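Local coordinates for protein 2,3-dihydroxy-2,3-dihydrophenylpropionate dehydrogenase (Pseudomonas sp. MC1, PDB 5XTF) that oxidises the cis-dihydrodiol of naphthalene to 1,2-dihydroxynaphthalene with NAD+ as hydride acceptor, as a tetrameric short-chain dehydrogenase/reductase, at residues Lys86-Thr91 with Ile140-Pro145; His97-Ile102 with Ala254-Gly259; Ala158-His163 with Ser268-Met273; Tyr110-Asn113 with Glu119-Ser122. One frame throughout, in Å; residues are numbered along the deposited sequence.

Overall arrangement
Going from the N terminus, contact 1 opens on helix 81-95 and closes at 140-145, joining two helices of the Rossmann-like fold. Before it closes, contact 2 has opened at 97-102, where strand 100-103 begins; it ends only at 254-259, so the two cross, and they touch, mostly through L98. Contact 4 is a short loop, 110-113 back onto 119-122, nested inside both and set at the far end of the long helix 118-150. Contact 3 opens at 158-163 and closes last at 268-273, crossing contact 2. Contact 2 sets the loop after helix 248-254 against strand 100-103, and contact 3 joins the end of edge strand 266-269 to the loop after strand 153-157.

Contact 1 of 4, residues Lys86-Thr91 with Ile140-Pro145; sequences KLIKQT and ISAALP
Beside I88, the residue that reaches across to A142 and A143, L87 O is gripped twice from within its own helix. T91 OG1 donates to L87 O over 2.7 Å, approaching 35° out of the carbonyl plane, while T91 N makes the regular helical bond to it from the opposite face. T91 OG1 is also hydrogen-bonded to S51 OG, which ties this turn of the helix to strand 49-54.

The contact itself is van der Waals packing, of I88 on two alanine methyls and on the carbonyl oxygen of A142. I88 CG1 lies 3.8 Å from A142 O and has the methyl of A142 nearby. With chi2 at -49° the chain folds back instead of running straight out, and I88 CD1 comes to rest 4.0 Å from A143 CB. The second branch is CG2, so both branches of the isoleucine lie against the same carbonyl oxygen. These are neighbouring helices, 81-95 and 118-150, of the Rossmann-like SDR fold, packed alongside each other with small alanines on one and a branched residue on the other; the nearest CA atoms, I88 and A143, are 6.3 Å apart. L98, from the chain leading into strand 100-103, touches I88, T91 and A143, so it fills in between both helices. I140, S141 and L144 pack instead against I114, W118 and E115 of the second subunit.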
loop_
_atom_site.group_PDB
_atom_site.type_symbol
_atom_site.label_atom_id
_atom_site.label_comp_id
_atom_site.label_asym_id
_atom_site.label_seq_id
_atom_site.Cartn_x
_atom_site.Cartn_y
_atom_site.Cartn_z
ATOM N N LYS B 86 6.898 -34.617 -8.008
ATOM C CA LYS B 86 7.777 -35.221 -9.003
ATOM C C LYS B 86 8.875 -34.253 -9.427
ATOM O O LYS B 86 10.060 -34.612 -9.449
ATOM C CB LYS B 86 6.940 -35.668 -10.197
ATOM C CG LYS B 86 7.654 -36.509 -11.242
ATOM C CD LYS B 86 6.594 -36.961 -12.253
ATOM C CE LYS B 86 7.142 -37.189 -13.648
ATOM N NZ LYS B 86 8.529 -37.655 -13.575
ATOM N N LEU B 87 8.494 -33.005 -9.735
ATOM C CA LEU B 87 9.473 -31.971 -10.080
ATOM C C LEU B 87 10.559 -31.862 -9.019
ATOM O O LEU B 87 11.758 -31.910 -9.324
ATOM C CB LEU B 87 8.775 -30.623 -10.256
ATOM C CG LEU B 87 9.645 -29.414 -10.622
ATOM C CD1 LEU B 87 10.059 -29.491 -12.052
ATOM C CD2 LEU B 87 8.893 -28.091 -10.364
ATOM N N ILE B 88 10.154 -31.741 -7.756
ATOM C CA ILE B 88 11.141 -31.663 -6.687
ATOM C C ILE B 88 11.965 -32.948 -6.625
ATOM O O ILE B 88 13.199 -32.908 -6.594
ATOM C CB ILE B 88 10.462 -31.364 -5.344
ATOM C CG1 ILE B 88 9.623 -30.078 -5.452
ATOM C CG2 ILE B 88 11.509 -31.262 -4.235
ATOM C CD1 ILE B 88 10.355 -28.896 -6.080
ATOM N N LYS B 89 11.294 -34.104 -6.595
ATOM C CA LYS B 89 12.007 -35.363 -6.408
ATOM C C LYS B 89 13.075 -35.559 -7.487
ATOM O O LYS B 89 14.223 -35.910 -7.188
ATOM C CB LYS B 89 11.020 -36.528 -6.388
ATOM C CG LYS B 89 11.663 -37.842 -5.957
ATOM C CD LYS B 89 10.691 -39.021 -6.041
ATOM C CE LYS B 89 11.219 -40.211 -5.236
ATOM N NZ LYS B 89 12.645 -40.550 -5.562
ATOM N N GLN B 90 12.724 -35.290 -8.745
ATOM C CA GLN B 90 13.716 -35.401 -9.810
ATOM C C GLN B 90 14.837 -34.396 -9.631
ATOM O O GLN B 90 15.993 -34.680 -9.986
ATOM C CB GLN B 90 13.062 -35.187 -11.170
ATOM C CG GLN B 90 12.245 -36.361 -11.672
ATOM C CD GLN B 90 11.982 -36.271 -13.167
ATOM O OE1 GLN B 90 12.676 -35.568 -13.898
ATOM N NE2 GLN B 90 11.035 -37.043 -13.637
ATOM N N THR B 91 14.516 -33.204 -9.119
ATOM C CA THR B 91 15.554 -32.200 -8.922
ATOM C C THR B 91 16.610 -32.707 -7.945
ATOM O O THR B 91 17.816 -32.617 -8.210
ATOM C CB THR B 91 14.942 -30.882 -8.427
ATOM O OG1 THR B 91 14.017 -30.366 -9.397
ATOM C CG2 THR B 91 16.038 -29.861 -8.205
ATOM N N ILE B 140 5.102 -24.886 -3.175
ATOM C CA ILE B 140 5.881 -24.524 -1.991
ATOM C C ILE B 140 5.813 -25.628 -0.934
ATOM O O ILE B 140 6.830 -25.972 -0.309
ATOM C CB ILE B 140 5.408 -23.165 -1.443
ATOM C CG1 ILE B 140 5.844 -22.052 -2.399
ATOM C CG2 ILE B 140 5.920 -22.948 -0.025
ATOM C CD1 ILE B 140 5.069 -20.796 -2.266
ATOM N N SER B 141 4.623 -26.197 -0.718
ATOM C CA SER B 141 4.492 -27.368 0.146
ATOM C C SER B 141 5.442 -28.491 -0.280
ATOM O O SER B 141 6.127 -29.097 0.553
ATOM C CB SER B 141 3.043 -27.852 0.111
ATOM O OG SER B 141 2.885 -29.059 0.821
ATOM N N ALA B 142 5.521 -28.763 -1.577
ATOM C CA ALA B 142 6.403 -29.826 -2.047
ATOM C C ALA B 142 7.880 -29.454 -1.931
ATOM O O ALA B 142 8.727 -30.341 -1.769
ATOM C CB ALA B 142 6.060 -30.178 -3.488
ATOM N N ALA B 143 8.223 -28.162 -2.014
ATOM C CA ALA B 143 9.626 -27.771 -2.013
ATOM C C ALA B 143 10.181 -27.535 -0.615
ATOM O O ALA B 143 11.402 -27.608 -0.436
ATOM C CB ALA B 143 9.839 -26.521 -2.867
ATOM N N LEU B 144 9.314 -27.309 0.380
ATOM C CA LEU B 144 9.692 -26.845 1.712
ATOM C C LEU B 144 10.773 -27.713 2.360
ATOM O O LEU B 144 11.845 -27.186 2.687
ATOM C CB LEU B 144 8.461 -26.767 2.618
ATOM C CG LEU B 144 8.596 -25.838 3.825
ATOM C CD1 LEU B 144 8.863 -24.424 3.391
ATOM C CD2 LEU B 144 7.348 -25.862 4.654
ATOM N N PRO B 145 10.569 -29.029 2.544
ATOM C CA PRO B 145 11.599 -29.807 3.248
ATOM C C PRO B 145 12.987 -29.642 2.641
ATOM O O PRO B 145 13.970 -29.548 3.389
ATOM C CB PRO B 145 11.077 -31.243 3.150
ATOM C CG PRO B 145 9.598 -31.105 2.918
ATOM C CD PRO B 145 9.473 -29.896 2.062
#

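Contact 2 of 4, residues His97-Ile102 with Ala254-Gly259; sequences HLDCFI and ASRKQG
The polar part joins D99 to R256, and it is a salt bridge made through one carboxylate oxygen. R256 NH2 donates to the anti lone pair of D99 OD1 over 2.7 Å, and R256 NE adds a weak bond of 3.3 Å to the same D99 OD1. The carboxylate and guanidinium planes stand 87° apart, and a single oxygen at the guanidinium edge takes both N-H groups, in place of the paired, two-oxygen form. The other oxygen, OD2, takes the backbone N of V25 and a weak bond from H97 NE2. R256 NE also bonds to Q24 OE1 and R256 NH2 to T150 O, so the guanidinium joins D99 to the chain before strand 25-28 and to the end of helix 118-150. On the second segment, S255 OG accepts from Q258 N over 2.7 Å, an ST motif that shapes the turn after the helix.

The apolar part is C100 against A254. With SG anti to the backbone N (chi1 -175°), C100 SG reaches 3.5 Å from A254 CB.

Together they fix the start of strand 100-103, bonded between strands 25-28 and 153-157, to the end of helix 248-254 and the loop after it in a Rossmann-like SDR domain.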
loop_
_atom_site.group_PDB
_atom_site.type_symbol
_atom_site.label_atom_id
_atom_site.label_comp_id
_atom_site.label_asym_id
_atom_site.label_seq_id
_atom_site.Cartn_x
_atom_site.Cartn_y
_atom_site.Cartn_z
ATOM N N HIS B 97 20.291 -31.300 -4.121
ATOM C CA HIS B 97 19.639 -30.366 -3.207
ATOM C C HIS B 97 18.844 -29.367 -4.045
ATOM O O HIS B 97 18.876 -29.395 -5.277
ATOM C CB HIS B 97 20.673 -29.656 -2.316
ATOM C CG HIS B 97 21.603 -28.771 -3.084
ATOM N ND1 HIS B 97 22.755 -29.238 -3.677
ATOM C CD2 HIS B 97 21.520 -27.456 -3.408
ATOM C CE1 HIS B 97 23.354 -28.247 -4.313
ATOM N NE2 HIS B 97 22.624 -27.155 -4.170
ATOM N N LEU B 98 18.112 -28.485 -3.370
ATOM C CA LEU B 98 17.343 -27.445 -4.045
ATOM C C LEU B 98 17.567 -26.143 -3.294
ATOM O O LEU B 98 17.341 -26.087 -2.081
ATOM C CB LEU B 98 15.851 -27.796 -4.097
ATOM C CG LEU B 98 14.915 -26.726 -4.687
ATOM C CD1 LEU B 98 15.148 -26.528 -6.191
ATOM C CD2 LEU B 98 13.487 -27.089 -4.440
ATOM N N ASP B 99 18.016 -25.101 -3.999
ATOM C CA ASP B 99 18.243 -23.811 -3.350
ATOM C C ASP B 99 17.105 -22.813 -3.532
ATOM O O ASP B 99 16.872 -22.000 -2.639
ATOM C CB ASP B 99 19.541 -23.168 -3.852
ATOM C CG ASP B 99 20.761 -24.009 -3.540
ATOM O OD1 ASP B 99 21.233 -23.956 -2.381
ATOM O OD2 ASP B 99 21.245 -24.729 -4.451
ATOM N N CYS B 100 16.403 -22.828 -4.660
ATOM C CA CYS B 100 15.393 -21.818 -4.929
ATOM C C CYS B 100 14.240 -22.460 -5.677
ATOM O O CYS B 100 14.458 -23.278 -6.572
ATOM C CB CYS B 100 15.972 -20.654 -5.748
ATOM S SG CYS B 100 14.804 -19.263 -6.025
ATOM N N PHE B 101 13.022 -22.120 -5.287
ATOM C CA PHE B 101 11.825 -22.542 -6.004
ATOM C C PHE B 101 11.119 -21.303 -6.536
ATOM O O PHE B 101 10.803 -20.386 -5.764
ATOM C CB PHE B 101 10.873 -23.349 -5.116
ATOM C CG PHE B 101 9.590 -23.729 -5.814
ATOM C CD1 PHE B 101 9.592 -24.702 -6.800
ATOM C CD2 PHE B 101 8.393 -23.114 -5.501
ATOM C CE1 PHE B 101 8.430 -25.059 -7.460
ATOM C CE2 PHE B 101 7.221 -23.474 -6.162
ATOM C CZ PHE B 101 7.249 -24.444 -7.139
ATOM N N ILE B 102 10.879 -21.276 -7.846
ATOM C CA ILE B 102 10.218 -20.167 -8.520
ATOM C C ILE B 102 8.866 -20.668 -8.990
ATOM O O ILE B 102 8.785 -21.487 -9.915
ATOM C CB ILE B 102 11.030 -19.627 -9.699
ATOM C CG1 ILE B 102 12.403 -19.140 -9.233
ATOM C CG2 ILE B 102 10.260 -18.524 -10.405
ATOM C CD1 ILE B 102 13.214 -18.495 -10.332
ATOM N N ALA B 254 16.728 -14.542 -5.907
ATOM C CA ALA B 254 17.208 -15.898 -5.632
ATOM C C ALA B 254 18.662 -15.944 -5.167
ATOM O O ALA B 254 19.056 -16.909 -4.504
ATOM C CB ALA B 254 17.048 -16.781 -6.872
ATOM N N SER B 255 19.466 -14.944 -5.502
ATOM C CA SER B 255 20.880 -14.978 -5.166
ATOM C C SER B 255 21.087 -14.973 -3.654
ATOM O O SER B 255 20.570 -14.103 -2.941
ATOM C CB SER B 255 21.580 -13.786 -5.809
ATOM O OG SER B 255 22.654 -13.349 -5.006
ATOM N N ARG B 256 21.831 -15.963 -3.154
ATOM C CA ARG B 256 22.140 -15.976 -1.732
ATOM C C ARG B 256 23.086 -14.861 -1.355
ATOM O O ARG B 256 23.162 -14.502 -0.181
ATOM C CB ARG B 256 22.774 -17.290 -1.323
ATOM C CG ARG B 256 21.852 -18.457 -1.339
ATOM C CD ARG B 256 22.679 -19.711 -1.121
ATOM N NE ARG B 256 21.841 -20.898 -1.187
ATOM C CZ ARG B 256 21.143 -21.350 -0.159
ATOM N NH1 ARG B 256 21.199 -20.700 0.992
ATOM N NH2 ARG B 256 20.389 -22.431 -0.276
ATOM N N LYS B 257 23.830 -14.323 -2.314
ATOM C CA LYS B 257 24.712 -13.204 -2.019
ATOM C C LYS B 257 23.933 -11.895 -2.034
ATOM O O LYS B 257 23.817 -11.212 -1.012
ATOM C CB LYS B 257 25.870 -13.161 -3.032
ATOM C CG LYS B 257 26.209 -14.529 -3.639
ATOM C CD LYS B 257 27.582 -14.555 -4.325
ATOM C CE LYS B 257 27.623 -13.658 -5.564
ATOM N NZ LYS B 257 26.495 -13.936 -6.507
ATOM N N GLN B 258 23.364 -11.553 -3.188
ATOM C CA GLN B 258 22.750 -10.248 -3.370
ATOM C C GLN B 258 21.420 -10.117 -2.641
ATOM O O GLN B 258 21.015 -8.992 -2.317
ATOM C CB GLN B 258 22.547 -9.983 -4.860
ATOM C CG GLN B 258 23.808 -10.033 -5.713
ATOM C CD GLN B 258 23.459 -10.057 -7.193
ATOM O OE1 GLN B 258 22.354 -10.434 -7.577
ATOM N NE2 GLN B 258 24.393 -9.652 -8.027
ATOM N N GLY B 259 20.730 -11.229 -2.390
ATOM C CA GLY B 259 19.408 -11.186 -1.809
ATOM C C GLY B 259 19.287 -11.722 -0.404
ATOM O O GLY B 259 18.157 -11.889 0.075
#

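Contact 3 of 4, residues Ala158-His163 with Ser268-Met273; sequences ASVSSH and SIDGGM
V160, in a short 3-10 turn at 160-162, faces D270 at the head of a type I' turn running to M273, the CA atoms of V160 and D270 being 6.6 Å apart. The valine does most of the touching. V160 CG2, anti to the backbone N, points at the turn and lies 3.6 Å from D270 OD2, with M273 CB 4.0 Å from the same methyl; CG1 looks to the sulfur of M273. V160 crosses both side chains at about a right angle.

D270 is occupied with its own turn: OD1 accepts from G272 N, an Asx turn, the donor lying 52° above the carboxylate plane, and OD2 takes A274 N. At the strand end of the contact, H163 NE2 comes within 3.6 Å of S268 OG, although its hydrogen-bond partner is S200 OG; S162 CB sits over one face of the imidazole. S268 O bonds to T265 OG1 of the third subunit.

On the far side of the 158-163 loop, S159 OG accepts from S161 N in an ST turn and is hydrogen-bonded to Y172 OH, while A158 O bonds to NZ of the NAD-binding K176. S159, Y172 and K176 are thus placed as in the Ser-Tyr-Lys active site of the SDR family.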
loop_
_atom_site.group_PDB
_atom_site.type_symbol
_atom_site.label_atom_id
_atom_site.label_comp_id
_atom_site.label_asym_id
_atom_site.label_seq_id
_atom_site.Cartn_x
_atom_site.Cartn_y
_atom_site.Cartn_z
ATOM N N ALA B 158 4.023 -12.568 -9.233
ATOM C CA ALA B 158 2.789 -11.832 -9.005
ATOM C C ALA B 158 2.386 -11.200 -10.328
ATOM O O ALA B 158 2.387 -11.888 -11.352
ATOM C CB ALA B 158 2.974 -10.790 -7.901
ATOM N N SER B 159 2.085 -9.901 -10.338
ATOM C CA SER B 159 1.585 -9.227 -11.536
ATOM C C SER B 159 1.395 -7.739 -11.233
ATOM O O SER B 159 1.279 -7.337 -10.069
ATOM C CB SER B 159 0.263 -9.862 -12.007
ATOM O OG SER B 159 -0.301 -9.187 -13.110
ATOM N N VAL B 160 1.363 -6.921 -12.291
ATOM C CA VAL B 160 0.939 -5.533 -12.095
ATOM C C VAL B 160 -0.498 -5.509 -11.608
ATOM O O VAL B 160 -0.913 -4.576 -10.903
ATOM C CB VAL B 160 1.111 -4.690 -13.380
ATOM C CG1 VAL B 160 0.165 -5.157 -14.467
ATOM C CG2 VAL B 160 0.883 -3.201 -13.084
ATOM N N SER B 161 -1.275 -6.538 -11.956
ATOM C CA SER B 161 -2.630 -6.712 -11.456
ATOM C C SER B 161 -2.679 -6.961 -9.955
ATOM O O SER B 161 -3.768 -6.909 -9.370
ATOM C CB SER B 161 -3.309 -7.868 -12.192
ATOM O OG SER B 161 -3.611 -7.525 -13.540
ATOM N N SER B 162 -1.537 -7.245 -9.323
ATOM C CA SER B 162 -1.494 -7.318 -7.870
ATOM C C SER B 162 -1.622 -5.947 -7.208
ATOM O O SER B 162 -1.897 -5.885 -6.008
ATOM C CB SER B 162 -0.191 -7.972 -7.410
ATOM O OG SER B 162 0.009 -9.227 -8.027
ATOM N N HIS B 163 -1.411 -4.857 -7.946
ATOM C CA HIS B 163 -1.373 -3.510 -7.377
ATOM C C HIS B 163 -2.411 -2.573 -7.973
ATOM O O HIS B 163 -2.987 -1.764 -7.244
ATOM C CB HIS B 163 0.033 -2.889 -7.562
ATOM C CG HIS B 163 1.151 -3.859 -7.340
ATOM N ND1 HIS B 163 1.539 -4.274 -6.082
ATOM C CD2 HIS B 163 1.934 -4.534 -8.217
ATOM C CE1 HIS B 163 2.526 -5.148 -6.195
ATOM N NE2 HIS B 163 2.780 -5.326 -7.479
ATOM N N SER B 268 8.251 -4.612 -8.440
ATOM C CA SER B 268 7.500 -4.285 -9.649
ATOM C C SER B 268 8.438 -4.026 -10.811
ATOM O O SER B 268 9.441 -3.320 -10.674
ATOM C CB SER B 268 6.631 -3.043 -9.440
ATOM O OG SER B 268 5.618 -3.318 -8.503
ATOM N N ILE B 269 8.087 -4.571 -11.968
ATOM C CA ILE B 269 8.825 -4.314 -13.195
ATOM C C ILE B 269 7.796 -4.247 -14.318
ATOM O O ILE B 269 7.460 -5.259 -14.942
ATOM C CB ILE B 269 9.927 -5.376 -13.422
ATOM C CG1 ILE B 269 10.627 -5.154 -14.760
ATOM C CG2 ILE B 269 9.383 -6.800 -13.304
ATOM C CD1 ILE B 269 12.009 -5.780 -14.840
ATOM N N ASP B 270 7.277 -3.038 -14.574
ATOM C CA ASP B 270 6.058 -2.881 -15.355
ATOM C C ASP B 270 6.063 -1.638 -16.235
ATOM O O ASP B 270 4.998 -1.228 -16.710
ATOM C CB ASP B 270 4.855 -2.811 -14.420
ATOM C CG ASP B 270 4.988 -1.708 -13.363
ATOM O OD1 ASP B 270 5.951 -0.895 -13.416
ATOM O OD2 ASP B 270 4.107 -1.644 -12.473
ATOM N N GLY B 271 7.218 -1.007 -16.434
ATOM C CA GLY B 271 7.272 0.180 -17.258
ATOM C C GLY B 271 6.487 1.346 -16.714
ATOM O O GLY B 271 6.141 2.254 -17.475
ATOM N N GLY B 272 6.202 1.348 -15.410
ATOM C CA GLY B 272 5.448 2.407 -14.779
ATOM C C GLY B 272 3.958 2.196 -14.774
ATOM O O GLY B 272 3.229 3.086 -14.327
ATOM N N MET B 273 3.489 1.037 -15.241
ATOM C CA MET B 273 2.059 0.820 -15.437
ATOM C C MET B 273 1.276 0.995 -14.149
ATOM O O MET B 273 0.149 1.495 -14.170
ATOM C CB MET B 273 1.813 -0.572 -15.995
ATOM C CG MET B 273 0.451 -0.753 -16.639
ATOM S SD MET B 273 0.437 -2.333 -17.507
ATOM C CE MET B 273 2.171 -2.365 -17.958
#

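Contact 4 of 4, residues Tyr110-Asn113 with Glu119-Ser122; sequences YMLN and EKIS
L112 carries this contact, inserting its isobutyl end between K120 and I121 on the first turns of helix 118-150. L112 CA stays 7.6 Å from I121 CA, so side chains span the gap, in part onto backbone atoms. CG anti to the backbone N (chi1 176°) sends both methyls toward the helix, where they part company.

CD1 goes to K120. The aliphatic chain of the lysine runs past the leucine in the opposite direction, offering its flank: K120 CE lies 3.7 Å from L112 CD1 and K120 CG 3.8 Å from it. The chain is bent at chi2 (139°) and again near its end, which lets CG, CD and CE all pass along the one methyl. Toward L112 the lysine presents its hydrocarbon stem, while NZ is hydrogen-bonded close by in the chain.

CD2 goes to I121, and it meets the helix backbone as much as the side chain: L112 CD2 lies 4.0 Å from I121 CA, with I121 CG1 slightly farther. I121 CD1, for its part, reaches 4.2 Å from N113 O, extending the packing one residue along the loop.

Beyond L112, a second subunit takes over. I121 packs on its S141, N113 on its E189, and S122 OG is hydrogen-bonded to its K134 NZ. A loop after strand 100-103 folded onto the start of a long helix that itself pairs with a neighbouring chain fits the helical dimer interface of tetrameric SDR enzymes.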
loop_
_atom_site.group_PDB
_atom_site.type_symbol
_atom_site.label_atom_id
_atom_site.label_comp_id
_atom_site.label_asym_id
_atom_site.label_seq_id
_atom_site.Cartn_x
_atom_site.Cartn_y
_atom_site.Cartn_z
ATOM N N TYR B 110 -8.823 -12.952 -19.494
ATOM C CA TYR B 110 -9.333 -12.315 -20.712
ATOM C C TYR B 110 -10.474 -11.347 -20.396
ATOM O O TYR B 110 -11.507 -11.324 -21.069
ATOM C CB TYR B 110 -9.750 -13.374 -21.744
ATOM C CG TYR B 110 -8.592 -14.266 -22.158
ATOM C CD1 TYR B 110 -7.814 -13.960 -23.272
ATOM C CD2 TYR B 110 -8.251 -15.394 -21.414
ATOM C CE1 TYR B 110 -6.737 -14.759 -23.641
ATOM C CE2 TYR B 110 -7.173 -16.200 -21.776
ATOM C CZ TYR B 110 -6.424 -15.875 -22.891
ATOM O OH TYR B 110 -5.364 -16.665 -23.261
ATOM N N MET B 111 -10.277 -10.552 -19.339
ATOM C CA MET B 111 -11.176 -9.463 -18.947
ATOM C C MET B 111 -12.609 -9.941 -18.698
ATOM O O MET B 111 -13.566 -9.199 -18.949
ATOM C CB MET B 111 -11.169 -8.331 -19.984
ATOM C CG MET B 111 -9.790 -7.938 -20.506
ATOM S SD MET B 111 -8.688 -7.276 -19.235
ATOM C CE MET B 111 -9.611 -5.826 -18.690
ATOM N N LEU B 112 -12.767 -11.166 -18.189
ATOM C CA LEU B 112 -14.086 -11.715 -17.892
ATOM C C LEU B 112 -14.903 -10.743 -17.045
ATOM O O LEU B 112 -14.474 -10.346 -15.960
ATOM C CB LEU B 112 -13.928 -13.057 -17.170
ATOM C CG LEU B 112 -15.248 -13.678 -16.710
ATOM C CD1 LEU B 112 -16.125 -14.002 -17.910
ATOM C CD2 LEU B 112 -15.037 -14.904 -15.850
ATOM N N ASN B 113 -16.074 -10.342 -17.552
ATOM C CA ASN B 113 -16.926 -9.376 -16.861
ATOM C C ASN B 113 -17.760 -10.038 -15.774
ATOM O O ASN B 113 -18.157 -11.198 -15.882
ATOM C CB ASN B 113 -17.869 -8.672 -17.833
ATOM C CG ASN B 113 -17.154 -7.672 -18.708
ATOM O OD1 ASN B 113 -16.792 -6.584 -18.259
ATOM N ND2 ASN B 113 -16.939 -8.034 -19.967
ATOM N N GLU B 119 -22.369 -19.511 -14.462
ATOM C CA GLU B 119 -21.742 -20.752 -14.903
ATOM C C GLU B 119 -20.353 -20.489 -15.458
ATOM O O GLU B 119 -19.397 -21.219 -15.155
ATOM C CB GLU B 119 -22.628 -21.427 -15.950
ATOM C CG GLU B 119 -24.047 -21.818 -15.464
ATOM C CD GLU B 119 -24.907 -20.647 -14.959
ATOM O OE1 GLU B 119 -25.848 -20.871 -14.179
ATOM O OE2 GLU B 119 -24.657 -19.486 -15.327
ATOM N N LYS B 120 -20.221 -19.422 -16.245
ATOM C CA LYS B 120 -18.934 -19.049 -16.806
ATOM C C LYS B 120 -18.010 -18.473 -15.741
ATOM O O LYS B 120 -16.821 -18.825 -15.688
ATOM C CB LYS B 120 -19.146 -18.062 -17.944
ATOM C CG LYS B 120 -17.884 -17.344 -18.362
ATOM C CD LYS B 120 -17.783 -17.212 -19.894
ATOM C CE LYS B 120 -16.375 -16.722 -20.346
ATOM N NZ LYS B 120 -15.225 -17.567 -19.849
ATOM N N ILE B 121 -18.531 -17.596 -14.881
ATOM C CA ILE B 121 -17.708 -17.035 -13.816
ATOM C C ILE B 121 -17.179 -18.145 -12.920
ATOM O O ILE B 121 -15.992 -18.173 -12.572
ATOM C CB ILE B 121 -18.500 -16.011 -12.995
ATOM C CG1 ILE B 121 -18.930 -14.838 -13.863
ATOM C CG2 ILE B 121 -17.662 -15.528 -11.836
ATOM C CD1 ILE B 121 -19.798 -13.884 -13.111
ATOM N N SER B 122 -18.056 -19.081 -12.544
ATOM C CA SER B 122 -17.658 -20.152 -11.644
ATOM C C SER B 122 -16.552 -21.007 -12.245
ATOM O O SER B 122 -15.630 -21.422 -11.537
ATOM C CB SER B 122 -18.853 -21.027 -11.304
ATOM O OG SER B 122 -18.492 -21.955 -10.303
#